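Local coordinates for acyl-CoA synthetase (AMP-forming)/AMP-acid ligase II-like protein (Dyadobacter fermentans, PDB 4GS5) that probably activates carboxylic acids such as fatty acids with ATP, forming an acyl-adenylate that is passed on to coenzyme A, at residues T11-Q16 with F30-L35; A63-M68 with E183-V188; M94-G99 with W104-T109. All coordinates share one frame; numbering follows the deposited sequence.

Contact 1 of 3, residues T11-Q16 with F30-L35. With EDO (1,2-ethanediol), chain U.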
ATOM      1  N   THR A  11     -18.975 -13.878  23.504  1.00 66.47           N
ATOM      2  CA  THR A  11     -19.622 -14.691  24.525  1.00 73.44           C
ATOM      3  C   THR A  11     -19.293 -16.171  24.347  1.00 74.86           C
ATOM      4  O   THR A  11     -19.170 -16.906  25.325  1.00 78.15           O
ATOM      5  CB  THR A  11     -21.154 -14.446  24.611  1.00 72.43           C
ATOM      6  OG1 THR A  11     -21.848 -15.278  23.669  1.00 69.38           O
ATOM      7  CG2 THR A  11     -21.465 -12.977  24.355  1.00 71.48           C
ATOM      8  N   LEU A  12     -19.129 -16.612  23.106  1.00 71.21           N
ATOM      9  CA  LEU A  12     -18.828 -18.022  22.878  1.00 73.72           C
ATOM     10  C   LEU A  12     -17.440 -18.397  23.424  1.00 74.63           C
ATOM     11  O   LEU A  12     -17.177 -19.560  23.747  1.00 78.91           O
ATOM     12  CB  LEU A  12     -18.968 -18.373  21.396  1.00 70.63           C
ATOM     13  CG  LEU A  12     -18.764 -19.836  21.004  1.00 67.16           C
ATOM     14  CD1 LEU A  12     -19.520 -20.760  21.941  1.00 65.19           C
ATOM     15  CD2 LEU A  12     -19.192 -20.060  19.561  1.00 67.68           C
ATOM     16  N   CYS A  13     -16.565 -17.404  23.551  1.00 70.04           N
ATOM     17  CA  CYS A  13     -15.212 -17.632  24.052  1.00 64.16           C
ATOM     18  C   CYS A  13     -15.213 -17.938  25.557  1.00 74.47           C
ATOM     19  O   CYS A  13     -14.269 -18.532  26.083  1.00 73.70           O
ATOM     20  CB  CYS A  13     -14.316 -16.424  23.744  1.00 56.60           C
ATOM     21  SG  CYS A  13     -12.554 -16.784  23.716  1.00 94.45           S
ATOM     22  N   LYS A  14     -16.285 -17.546  26.243  1.00 81.95           N
ATOM     23  CA  LYS A  14     -16.355 -17.682  27.701  1.00 89.43           C
ATOM     24  C   LYS A  14     -16.563 -19.122  28.191  1.00 90.16           C
ATOM     25  O   LYS A  14     -16.192 -19.457  29.319  1.00 92.68           O
ATOM     26  CB  LYS A  14     -17.455 -16.781  28.271  1.00 96.10           C
ATOM     27  CG  LYS A  14     -18.869 -17.305  28.040  1.00101.09           C
ATOM     28  CD  LYS A  14     -19.928 -16.365  28.600  1.00104.69           C
ATOM     29  CE  LYS A  14     -19.959 -16.397  30.122  1.00109.03           C
ATOM     30  NZ  LYS A  14     -21.022 -15.507  30.677  1.00110.79           N
ATOM     31  N   THR A  15     -17.161 -19.963  27.351  1.00 86.95           N
ATOM     32  CA  THR A  15     -17.505 -21.336  27.734  1.00 84.14           C
ATOM     33  C   THR A  15     -16.669 -22.324  26.949  1.00 74.91           C
ATOM     34  O   THR A  15     -16.443 -23.462  27.367  1.00 72.77           O
ATOM     35  CB  THR A  15     -18.967 -21.646  27.396  1.00 88.63           C
ATOM     36  OG1 THR A  15     -19.212 -21.316  26.020  1.00 85.07           O
ATOM     37  CG2 THR A  15     -19.910 -20.842  28.284  1.00 92.85           C
ATOM     38  N   GLN A  16     -16.227 -21.865  25.789  1.00 67.01           N
ATOM     39  CA  GLN A  16     -15.483 -22.671  24.841  1.00 62.87           C
ATOM     40  C   GLN A  16     -14.214 -23.238  25.440  1.00 62.11           C
ATOM     41  O   GLN A  16     -13.516 -22.546  26.184  1.00 60.91           O
ATOM     42  CB  GLN A  16     -15.100 -21.791  23.657  1.00 60.43           C
ATOM     43  CG  GLN A  16     -15.050 -22.501  22.341  1.00 61.40           C
ATOM     44  CD  GLN A  16     -15.155 -21.521  21.187  1.00 58.58           C
ATOM     45  OE1 GLN A  16     -14.953 -20.310  21.360  1.00 55.23           O
ATOM     46  NE2 GLN A  16     -15.490 -22.036  20.011  1.00 58.92           N
ATOM     47  N   PHE A  30      -4.978 -15.349  22.414  1.00 42.89           N
ATOM     48  CA  PHE A  30      -5.078 -13.920  22.248  1.00 41.99           C
ATOM     49  C   PHE A  30      -6.410 -13.417  22.783  1.00 44.66           C
ATOM     50  O   PHE A  30      -6.454 -12.451  23.545  1.00 45.39           O
ATOM     51  CB  PHE A  30      -4.927 -13.501  20.781  1.00 41.02           C
ATOM     52  CG  PHE A  30      -5.185 -12.048  20.564  1.00 40.01           C
ATOM     53  CD1 PHE A  30      -4.179 -11.120  20.752  1.00 45.87           C
ATOM     54  CD2 PHE A  30      -6.445 -11.601  20.204  1.00 39.40           C
ATOM     55  CE1 PHE A  30      -4.417  -9.769  20.563  1.00 48.50           C
ATOM     56  CE2 PHE A  30      -6.696 -10.265  20.030  1.00 39.40           C
ATOM     57  CZ  PHE A  30      -5.681  -9.344  20.204  1.00 47.10           C
HETATM   58  N   MSE A  31      -7.500 -14.068  22.389  1.00 42.16           N
HETATM   59  CA  MSE A  31      -8.821 -13.623  22.831  1.00 50.86           C
HETATM   60  C   MSE A  31      -8.973 -13.648  24.350  1.00 56.42           C
HETATM   61  O   MSE A  31      -9.478 -12.691  24.954  1.00 45.35           O
HETATM   62  CB  MSE A  31      -9.916 -14.442  22.160  1.00 50.75           C
HETATM   63  CG  MSE A  31      -9.975 -14.192  20.672  1.00 48.13           C
HETATM   64 SE   MSE A  31     -11.140 -15.437  19.773  0.57 48.67          SE
HETATM   65  CE  MSE A  31     -12.848 -14.591  20.194  1.00 45.91           C
ATOM     66  N   GLU A  32      -8.527 -14.743  24.965  1.00 54.86           N
ATOM     67  CA  GLU A  32      -8.572 -14.840  26.413  1.00 56.64           C
ATOM     68  C   GLU A  32      -7.837 -13.645  27.009  1.00 56.95           C
ATOM     69  O   GLU A  32      -8.332 -13.008  27.935  1.00 50.48           O
ATOM     70  CB  GLU A  32      -7.959 -16.158  26.876  1.00 63.43           C
ATOM     71  CG  GLU A  32      -8.871 -17.359  26.644  1.00 72.64           C
ATOM     72  CD  GLU A  32      -9.969 -17.491  27.703  1.00 82.20           C
ATOM     73  OE1 GLU A  32      -9.667 -18.002  28.811  1.00 88.27           O
ATOM     74  OE2 GLU A  32     -11.127 -17.092  27.428  1.00 79.88           O
ATOM     75  N   LYS A  33      -6.671 -13.315  26.458  1.00 55.96           N
ATOM     76  CA  LYS A  33      -5.905 -12.182  26.973  1.00 54.95           C
ATOM     77  C   LYS A  33      -6.630 -10.845  26.757  1.00 51.53           C
ATOM     78  O   LYS A  33      -6.666  -9.995  27.658  1.00 51.80           O
ATOM     79  CB  LYS A  33      -4.486 -12.138  26.385  1.00 53.02           C
ATOM     80  CG  LYS A  33      -3.610 -11.084  27.056  1.00 54.52           C
ATOM     81  CD  LYS A  33      -2.206 -10.984  26.471  1.00 58.78           C
ATOM     82  CE  LYS A  33      -1.439  -9.857  27.171  1.00 62.15           C
ATOM     83  NZ  LYS A  33      -0.102  -9.567  26.579  1.00 60.89           N
ATOM     84  N   TRP A  34      -7.210 -10.656  25.573  1.00 45.95           N
ATOM     85  CA  TRP A  34      -7.966  -9.438  25.308  1.00 46.87           C
ATOM     86  C   TRP A  34      -9.080  -9.244  26.342  1.00 49.45           C
ATOM     87  O   TRP A  34      -9.173  -8.193  26.985  1.00 49.70           O
ATOM     88  CB  TRP A  34      -8.562  -9.444  23.899  1.00 44.69           C
ATOM     89  CG  TRP A  34      -9.321  -8.186  23.591  1.00 44.03           C
ATOM     90  CD1 TRP A  34     -10.656  -7.972  23.753  1.00 44.79           C
ATOM     91  CD2 TRP A  34      -8.778  -6.967  23.080  1.00 43.07           C
ATOM     92  NE1 TRP A  34     -10.981  -6.695  23.375  1.00 41.76           N
ATOM     93  CE2 TRP A  34      -9.847  -6.056  22.958  1.00 45.10           C
ATOM     94  CE3 TRP A  34      -7.492  -6.557  22.715  1.00 43.55           C
ATOM     95  CZ2 TRP A  34      -9.667  -4.756  22.477  1.00 43.62           C
ATOM     96  CZ3 TRP A  34      -7.316  -5.267  22.240  1.00 43.16           C
ATOM     97  CH2 TRP A  34      -8.398  -4.383  22.119  1.00 39.49           C
ATOM     98  N   LEU A  35      -9.919 -10.267  26.493  1.00 48.61           N
ATOM     99  CA  LEU A  35     -11.041 -10.228  27.429  1.00 52.20           C
ATOM    100  C   LEU A  35     -10.594  -9.996  28.874  1.00 54.73           C
ATOM    101  O   LEU A  35     -11.305  -9.360  29.657  1.00 57.96           O
ATOM    102  CB  LEU A  35     -11.871 -11.514  27.325  1.00 51.95           C
ATOM    103  CG  LEU A  35     -12.441 -11.798  25.927  1.00 55.63           C
ATOM    104  CD1 LEU A  35     -13.162 -13.138  25.890  1.00 59.89           C
ATOM    105  CD2 LEU A  35     -13.371 -10.673  25.470  1.00 55.57           C
TER
HETATM  106  C1  EDO U 420      -0.298 -10.878  23.301  1.00 45.82           C
HETATM  107  O1  EDO U 420       0.858 -10.424  24.033  1.00 46.41           O
HETATM  108  C2  EDO U 420      -0.096 -12.328  22.887  1.00 39.05           C
HETATM  109  O2  EDO U 420      -1.345 -12.999  22.790  1.00 25.56           O

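Contact 2 of 3, residues A63-M68 with E183-V188. With EDO (1,2-ethanediol), chain X.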
ATOM      1  N   ALA A  63      -8.270  -1.114  19.988  1.00 38.62           N
ATOM      2  CA  ALA A  63      -9.681  -0.776  20.130  1.00 37.59           C
ATOM      3  C   ALA A  63     -10.085   0.365  19.183  1.00 37.13           C
ATOM      4  O   ALA A  63     -11.170   0.351  18.609  1.00 38.59           O
ATOM      5  CB  ALA A  63     -10.011  -0.412  21.589  1.00 38.63           C
ATOM      6  N   ALA A  64      -9.214   1.357  19.050  1.00 35.06           N
ATOM      7  CA  ALA A  64      -9.469   2.491  18.178  1.00 37.95           C
ATOM      8  C   ALA A  64      -9.549   2.023  16.733  1.00 32.64           C
ATOM      9  O   ALA A  64     -10.438   2.424  15.990  1.00 30.45           O
ATOM     10  CB  ALA A  64      -8.381   3.537  18.333  1.00 40.15           C
ATOM     11  N   SER A  65      -8.629   1.142  16.356  1.00 34.47           N
ATOM     12  CA  SER A  65      -8.551   0.614  14.999  1.00 33.10           C
ATOM     13  C   SER A  65      -9.801  -0.189  14.619  1.00 31.75           C
ATOM     14  O   SER A  65     -10.398   0.030  13.563  1.00 30.73           O
ATOM     15  CB  SER A  65      -7.283  -0.230  14.857  1.00 34.89           C
ATOM     16  OG  SER A  65      -7.153  -0.747  13.563  1.00 35.84           O
ATOM     17  N   ALA A  66     -10.180  -1.123  15.486  1.00 27.62           N
ATOM     18  CA  ALA A  66     -11.429  -1.868  15.350  1.00 28.18           C
ATOM     19  C   ALA A  66     -12.641  -0.957  15.217  1.00 27.91           C
ATOM     20  O   ALA A  66     -13.473  -1.171  14.341  1.00 29.45           O
ATOM     21  CB  ALA A  66     -11.627  -2.803  16.557  1.00 27.41           C
ATOM     22  N   ALA A  67     -12.778   0.022  16.110  1.00 27.15           N
ATOM     23  CA  ALA A  67     -13.902   0.960  16.013  1.00 31.14           C
ATOM     24  C   ALA A  67     -14.010   1.682  14.655  1.00 32.24           C
ATOM     25  O   ALA A  67     -15.118   1.895  14.156  1.00 30.30           O
ATOM     26  CB  ALA A  67     -13.898   1.972  17.172  1.00 32.89           C
HETATM   27  N   MSE A  68     -12.875   2.039  14.055  1.00 34.16           N
HETATM   28  CA  MSE A  68     -12.873   2.747  12.770  1.00 32.11           C
HETATM   29  C   MSE A  68     -13.440   1.869  11.680  1.00 30.83           C
HETATM   30  O   MSE A  68     -14.231   2.311  10.846  1.00 26.75           O
HETATM   31  CB  MSE A  68     -11.455   3.130  12.360  1.00 32.01           C
HETATM   32  CG  MSE A  68     -10.819   4.206  13.210  1.00 38.07           C
HETATM   33 SE   MSE A  68      -9.147   4.739  12.384  0.45 40.13          SE
HETATM   34  CE  MSE A  68      -8.372   2.983  12.092  1.00 50.61           C
ATOM     35  N   GLU A 183       2.898   0.835  11.890  1.00 33.73           N
ATOM     36  CA  GLU A 183       2.890   1.991  12.802  1.00 37.92           C
ATOM     37  C   GLU A 183       1.496   2.590  13.036  1.00 34.22           C
ATOM     38  O   GLU A 183       1.291   3.374  13.959  1.00 35.96           O
ATOM     39  CB  GLU A 183       3.856   3.083  12.330  1.00 47.07           C
ATOM     40  CG  GLU A 183       5.282   2.934  12.844  1.00 59.89           C
ATOM     41  CD  GLU A 183       6.045   4.256  12.844  1.00 72.68           C
ATOM     42  OE1 GLU A 183       6.263   4.828  13.939  1.00 78.66           O
ATOM     43  OE2 GLU A 183       6.429   4.725  11.752  1.00 76.26           O
ATOM     44  N   THR A 184       0.538   2.234  12.193  1.00 33.46           N
ATOM     45  CA  THR A 184      -0.833   2.697  12.396  1.00 38.25           C
ATOM     46  C   THR A 184      -1.722   1.530  12.813  1.00 38.68           C
ATOM     47  O   THR A 184      -2.952   1.622  12.765  1.00 37.88           O
ATOM     48  CB  THR A 184      -1.409   3.451  11.145  1.00 31.60           C
ATOM     49  OG1 THR A 184      -1.416   2.595   9.995  1.00 32.42           O
ATOM     50  CG2 THR A 184      -0.577   4.715  10.840  1.00 31.95           C
ATOM     51  N   VAL A 185      -1.058   0.460  13.258  1.00 38.77           N
ATOM     52  CA  VAL A 185      -1.671  -0.828  13.584  1.00 41.68           C
ATOM     53  C   VAL A 185      -2.209  -1.513  12.334  1.00 47.56           C
ATOM     54  O   VAL A 185      -1.698  -2.560  11.917  1.00 51.42           O
ATOM     55  CB  VAL A 185      -2.790  -0.704  14.636  1.00 42.60           C
ATOM     56  CG1 VAL A 185      -3.234  -2.090  15.089  1.00 40.41           C
ATOM     57  CG2 VAL A 185      -2.310   0.110  15.815  1.00 42.65           C
ATOM     58  N   SER A 186      -3.234  -0.904  11.746  1.00 43.14           N
ATOM     59  CA  SER A 186      -3.863  -1.396  10.529  1.00 41.91           C
ATOM     60  C   SER A 186      -4.127  -0.212   9.583  1.00 36.84           C
ATOM     61  O   SER A 186      -3.307   0.703   9.452  1.00 34.08           O
ATOM     62  CB  SER A 186      -5.183  -2.098  10.881  1.00 46.05           C
ATOM     63  OG  SER A 186      -5.572  -3.027   9.884  1.00 49.42           O
ATOM     64  N   HIS A 187      -5.287  -0.205   8.947  1.00 35.23           N
ATOM     65  CA  HIS A 187      -5.569   0.805   7.937  1.00 35.38           C
ATOM     66  C   HIS A 187      -5.870   2.199   8.531  1.00 36.41           C
ATOM     67  O   HIS A 187      -6.345   2.313   9.671  1.00 33.96           O
ATOM     68  CB  HIS A 187      -6.695   0.311   7.005  1.00 41.48           C
ATOM     69  CG  HIS A 187      -7.967  -0.063   7.715  1.00 50.76           C
ATOM     70  ND1 HIS A 187      -9.004  -0.720   7.090  1.00 51.97           N
ATOM     71  CD2 HIS A 187      -8.373   0.147   8.991  1.00 50.61           C
ATOM     72  CE1 HIS A 187      -9.999  -0.891   7.945  1.00 42.73           C
ATOM     73  NE2 HIS A 187      -9.636  -0.382   9.106  1.00 51.29           N
ATOM     74  N   VAL A 188      -5.563   3.255   7.770  1.00 29.57           N
ATOM     75  CA  VAL A 188      -5.976   4.616   8.117  1.00 29.06           C
ATOM     76  C   VAL A 188      -6.831   5.216   7.002  1.00 27.03           C
ATOM     77  O   VAL A 188      -7.369   6.326   7.142  1.00 26.13           O
ATOM     78  CB  VAL A 188      -4.774   5.545   8.378  1.00 31.02           C
ATOM     79  CG1 VAL A 188      -3.932   5.001   9.518  1.00 25.81           C
ATOM     80  CG2 VAL A 188      -3.929   5.732   7.100  1.00 30.49           C
TER
HETATM   81  C1  EDO X 423     -14.920   6.116  14.934  1.00 54.42           C
HETATM   82  O1  EDO X 423     -15.782   4.979  15.027  1.00 57.32           O
HETATM   83  C2  EDO X 423     -13.481   5.623  14.942  1.00 53.13           C
HETATM   84  O2  EDO X 423     -12.570   6.729  14.863  1.00 53.82           O
HETATM   85  O   HOH W   1      -5.828   1.115  12.119  1.00 33.96           O

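Contact 3 of 3, residues M94-G99 with W104-T109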
HETATM    1  N   MSE A  94      -6.072  -8.751  14.071  1.00 37.47           N
HETATM    2  CA  MSE A  94      -7.012  -7.626  14.008  1.00 35.55           C
HETATM    3  C   MSE A  94      -8.453  -8.076  13.721  1.00 31.48           C
HETATM    4  O   MSE A  94      -9.412  -7.438  14.157  1.00 29.14           O
HETATM    5  CB  MSE A  94      -6.558  -6.534  13.028  1.00 37.02           C
HETATM    6  CG  MSE A  94      -5.548  -5.554  13.633  1.00 46.05           C
HETATM    7 SE   MSE A  94      -6.265  -4.413  15.077  0.52 55.94          SE
HETATM    8  CE  MSE A  94      -8.126  -4.345  14.550  1.00 43.51           C
HETATM    9  N   MSE A  95      -8.617  -9.182  13.006  1.00 31.07           N
HETATM   10  CA  MSE A  95      -9.968  -9.682  12.759  1.00 31.14           C
HETATM   11  C   MSE A  95     -10.618 -10.124  14.072  1.00 35.81           C
HETATM   12  O   MSE A  95     -11.842  -9.971  14.257  1.00 29.97           O
HETATM   13  CB  MSE A  95      -9.947 -10.835  11.751  1.00 29.58           C
HETATM   14  CG  MSE A  95      -9.632 -10.401  10.330  1.00 28.12           C
HETATM   15 SE   MSE A  95     -11.015  -9.228   9.631  0.47 27.96          SE
HETATM   16  CE  MSE A  95     -12.496 -10.482   9.600  1.00 31.53           C
ATOM     17  N   LEU A  96      -9.801 -10.660  14.988  1.00 33.16           N
ATOM     18  CA  LEU A  96     -10.300 -11.102  16.299  1.00 33.81           C
ATOM     19  C   LEU A  96     -10.711  -9.922  17.168  1.00 35.45           C
ATOM     20  O   LEU A  96     -11.749  -9.955  17.827  1.00 36.26           O
ATOM     21  CB  LEU A  96      -9.239 -11.921  17.036  1.00 40.73           C
ATOM     22  CG  LEU A  96      -8.673 -13.123  16.276  1.00 38.05           C
ATOM     23  CD1 LEU A  96      -7.683 -13.865  17.158  1.00 42.50           C
ATOM     24  CD2 LEU A  96      -9.802 -14.040  15.833  1.00 34.32           C
ATOM     25  N   VAL A  97      -9.874  -8.887  17.176  1.00 36.08           N
ATOM     26  CA  VAL A  97     -10.151  -7.662  17.916  1.00 35.95           C
ATOM     27  C   VAL A  97     -11.446  -7.019  17.450  1.00 33.13           C
ATOM     28  O   VAL A  97     -12.309  -6.682  18.271  1.00 34.54           O
ATOM     29  CB  VAL A  97      -8.997  -6.641  17.777  1.00 37.62           C
ATOM     30  CG1 VAL A  97      -9.406  -5.288  18.365  1.00 32.45           C
ATOM     31  CG2 VAL A  97      -7.738  -7.175  18.464  1.00 41.40           C
ATOM     32  N   ARG A  98     -11.587  -6.846  16.133  1.00 34.26           N
ATOM     33  CA  ARG A  98     -12.836  -6.320  15.567  1.00 31.55           C
ATOM     34  C   ARG A  98     -14.007  -7.192  16.005  1.00 31.08           C
ATOM     35  O   ARG A  98     -15.027  -6.695  16.476  1.00 35.23           O
ATOM     36  CB  ARG A  98     -12.766  -6.272  14.037  1.00 29.44           C
ATOM     37  CG  ARG A  98     -11.796  -5.234  13.495  1.00 30.19           C
ATOM     38  CD  ARG A  98     -11.428  -5.532  12.039  1.00 34.13           C
ATOM     39  NE  ARG A  98     -10.376  -4.644  11.555  1.00 34.31           N
ATOM     40  CZ  ARG A  98      -9.551  -4.936  10.555  1.00 35.67           C
ATOM     41  NH1 ARG A  98      -9.649  -6.097   9.923  1.00 43.94           N
ATOM     42  NH2 ARG A  98      -8.627  -4.068  10.186  1.00 34.39           N
ATOM     43  N   GLY A  99     -13.843  -8.500  15.860  1.00 34.40           N
ATOM     44  CA  GLY A  99     -14.856  -9.449  16.288  1.00 37.31           C
ATOM     45  C   GLY A  99     -15.306  -9.277  17.728  1.00 39.57           C
ATOM     46  O   GLY A  99     -16.500  -9.359  18.024  1.00 39.34           O
ATOM     47  N   TRP A 104     -18.961  -9.644  16.551  1.00 32.08           N
ATOM     48  CA  TRP A 104     -19.162 -10.414  15.335  1.00 35.48           C
ATOM     49  C   TRP A 104     -19.181 -11.890  15.674  1.00 35.94           C
ATOM     50  O   TRP A 104     -18.649 -12.297  16.699  1.00 39.00           O
ATOM     51  CB  TRP A 104     -18.024 -10.183  14.352  1.00 31.14           C
ATOM     52  CG  TRP A 104     -17.907  -8.802  13.787  1.00 32.95           C
ATOM     53  CD1 TRP A 104     -18.773  -7.753  13.944  1.00 35.80           C
ATOM     54  CD2 TRP A 104     -16.830  -8.321  12.977  1.00 29.90           C
ATOM     55  NE1 TRP A 104     -18.296  -6.647  13.260  1.00 34.85           N
ATOM     56  CE2 TRP A 104     -17.104  -6.973  12.663  1.00 32.46           C
ATOM     57  CE3 TRP A 104     -15.661  -8.909  12.479  1.00 27.58           C
ATOM     58  CZ2 TRP A 104     -16.250  -6.198  11.870  1.00 30.52           C
ATOM     59  CZ3 TRP A 104     -14.805  -8.134  11.682  1.00 25.89           C
ATOM     60  CH2 TRP A 104     -15.107  -6.792  11.398  1.00 30.37           C
ATOM     61  N   GLU A 105     -19.777 -12.691  14.799  1.00 34.97           N
ATOM     62  CA  GLU A 105     -19.531 -14.122  14.806  1.00 37.12           C
ATOM     63  C   GLU A 105     -18.272 -14.365  13.973  1.00 37.24           C
ATOM     64  O   GLU A 105     -18.230 -14.007  12.798  1.00 37.80           O
ATOM     65  CB  GLU A 105     -20.707 -14.857  14.177  1.00 47.14           C
ATOM     66  CG  GLU A 105     -20.544 -16.366  14.137  1.00 57.54           C
ATOM     67  CD  GLU A 105     -21.627 -17.048  13.319  1.00 69.90           C
ATOM     68  OE1 GLU A 105     -21.582 -18.292  13.198  1.00 78.32           O
ATOM     69  OE2 GLU A 105     -22.524 -16.348  12.800  1.00 72.42           O
ATOM     70  N   LEU A 106     -17.245 -14.961  14.572  1.00 36.70           N
ATOM     71  CA  LEU A 106     -15.998 -15.206  13.853  1.00 36.30           C
ATOM     72  C   LEU A 106     -15.895 -16.653  13.394  1.00 38.22           C
ATOM     73  O   LEU A 106     -16.028 -17.586  14.200  1.00 45.49           O
ATOM     74  CB  LEU A 106     -14.778 -14.846  14.714  1.00 37.82           C
ATOM     75  CG  LEU A 106     -14.699 -13.412  15.228  1.00 43.02           C
ATOM     76  CD1 LEU A 106     -13.598 -13.261  16.253  1.00 44.57           C
ATOM     77  CD2 LEU A 106     -14.474 -12.463  14.062  1.00 42.56           C
ATOM     78  N   THR A 107     -15.662 -16.838  12.100  1.00 35.93           N
ATOM     79  CA  THR A 107     -15.333 -18.151  11.563  1.00 40.87           C
ATOM     80  C   THR A 107     -13.856 -18.181  11.197  1.00 42.74           C
ATOM     81  O   THR A 107     -13.429 -17.559  10.229  1.00 36.87           O
ATOM     82  CB  THR A 107     -16.164 -18.483  10.318  1.00 40.52           C
ATOM     83  OG1 THR A 107     -17.545 -18.548  10.672  1.00 42.31           O
ATOM     84  CG2 THR A 107     -15.726 -19.820   9.715  1.00 36.71           C
ATOM     85  N   VAL A 108     -13.068 -18.895  11.986  1.00 39.62           N
ATOM     86  CA  VAL A 108     -11.638 -18.877  11.797  1.00 41.80           C
ATOM     87  C   VAL A 108     -11.218 -20.095  10.998  1.00 42.90           C
ATOM     88  O   VAL A 108     -11.527 -21.225  11.377  1.00 42.35           O
ATOM     89  CB  VAL A 108     -10.893 -18.871  13.144  1.00 47.49           C
ATOM     90  CG1 VAL A 108      -9.393 -18.717  12.916  1.00 46.54           C
ATOM     91  CG2 VAL A 108     -11.428 -17.754  14.037  1.00 46.90           C
ATOM     92  N   THR A 109     -10.516 -19.863   9.894  1.00 43.36           N
ATOM     93  CA  THR A 109     -10.020 -20.957   9.067  1.00 49.50           C
ATOM     94  C   THR A 109      -8.499 -20.888   8.958  1.00 47.32           C
ATOM     95  O   THR A 109      -7.907 -19.841   9.216  1.00 43.78           O
ATOM     96  CB  THR A 109     -10.626 -20.919   7.657  1.00 48.74           C
ATOM     97  OG1 THR A 109     -10.288 -22.125   6.963  1.00 57.63           O
ATOM     98  CG2 THR A 109     -10.070 -19.755   6.888  1.00 42.46           C
TER
HETATM   99  O   HOH W   2     -18.328 -11.431  19.322  1.00 35.66           O

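Contact 1 of 3, residues T11-Q16 with F30-L35
Helix 22-36, near the start of the chain, is met on one flank by the loop that leads to it from strand 5-8, and Cys13 is the residue of 11-16 that makes the touch, against Met31, Glu32 and Leu35. Its sulfur stands anti to the backbone N (chi1 -158°), which carries it off the loop and onto the helix surface. There Cys13 SG rests 3.9 Å from Met31 CB, with the selenomethionine methyl, Met31 CE, at 4.2 Å beside it. One helical turn further on, Cys13 CB meets the branch methyl Leu35 CD1 at 4.1 Å. A cysteine suits this spot because it is small and weakly polar and fits among apolar groups where the loop runs close to the helix.

Glu32 edges the patch. Its chain bends at chi2 (-79°), bringing Glu32 OE2 to 4.0 Å from Cys13 SG and 3.7 Å from Cys13 O, so the meeting of the two oxygens is one of proximity rather than bonding. In this chain, a member of the AMP-binding enzyme family, helix 22-36 has the loop on one side and Phe41 and helix 90-102 on the other, where Phe30 and Trp34 turn. Gln16 ties the loop to strand 5-8, its amide bonding Thr7 O and Thr8 OG1. Lys33 extends almost straight from the helix; Lys33 NZ bonds Glu40 O and also O1 of an ethanediol, probably a crystallisation additive, at 2.9 Å. That molecule's O2 sits at the edge of the Phe30 ring, 4.0 Å from CD1.

Contact 2 of 3, residues A63-M68 with E183-V188
Ser65 and Met68, one turn apart on helix 59-72, face Ser186 and His187 just beyond the YGMTE signature of adenylate-forming enzymes, whose glutamate is Glu183. The tight part lies in two direct approaches: Ser65 OG touches Ser186 CB at 3.6 Å, and the bent selenomethionine Met68 brings CE to 3.2 Å from His187 O. Between Ser65 and the turn, a water makes the bridge. Ser65 OG, placed anti to the backbone N (chi1 -179°), donates to it at 2.7 Å, and the water donates to Thr184 O at 3.0 Å and His187 O at 2.8 Å. Three bonds thus fix it, and a serine, short and able to donate, suits the place. Val185 has the backbone angles of a classic gamma-turn, closed by a weak bond from Ser186 N to Thr184 O, which bends the chain round this water.

The looser side is toward exposed Ala67, where an ethanediol, probably from the crystallisation liquor, bonds Ala67 O weakly through O1 and also bonds Pro206 O. His187 NE2 is paired with Thr69 OG1 of helix 59-72. Helix 90-102 packs alongside, its Met94 against Val185 and Arg98 against Ser186, while Val188, where the chain turns a corner, makes backbone bonds to Tyr179 and Leu205.

Contact 3 of 3, residues M94-G99 with W104-T109
Trp104 folds back on Gly99 and Arg98 where helix 90-102 gives way to strand 105-109, the second half of a beta-alpha-beta unit that starts at strand 80-83. With CG anti to the carbonyl carbon (chi1 -66°), the ring is turned back toward the helix, its six-membered part against Arg98 and Gly99. Trp104 CB meets Gly99 CA at 3.8 Å; CG and CD2 lie against the same carbon, and CE3 nears Gly99 N. At the far rim CZ3 receives the selenomethionine methyl Met95 CE at 3.9 Å, near the ring plane, and CH2 comes 3.6 Å from Arg98 CB. This Arg98 CB sits over the face in a CH-pi contact, 3.9 Å from the centroid of the Trp104 six-membered ring and 27° off its normal. The indole NE1 bonds Leu75 O. Replacing this tryptophan with an alanine would probably open a gap beside Gly99, leave Arg98 CB and Met95 CE without their aromatic partner, and deprive Leu75 O of its donor.

Leu106, the next inward-pointing residue of the strand, packs CD1 on Leu96 CD2 at 3.9 Å. A CB on Gly99, placed ideally, would fall 2.5 Å from Leu106 CD1 with the leucine as it stands, so glycine suits this close approach. The backbone adds a direct hydrogen bond, from Trp104 N to Gly99 O, 2.9 Å long and 162° at the hydrogen, reaching a lone pair in the carbonyl plane. A water also donates to Gly99 O and, at 2.8 Å, to Trp104 O.

Overall arrangement
Contacts 2 and 3 are buried, whereas contact 1 lies on the periphery, about 32 Å from the centre of the chain to its own centre. Helix 90-102 supplies one side of contact 3 and packs against contacts 1 and 2: Val97 meets Phe30 and Trp34 of contact 1 and Ala66 of contact 2. The chemistry follows place. Contact 1 is a small, mostly apolar touch of a loop on a helix; contact 2 works largely through a bridging water and backbone carbonyls; contact 3, the largest interface, is aromatic and aliphatic with one direct backbone bond. In sequence, contact 3 is nested inside the loop that contact 2 closes, and contact 1 precedes both.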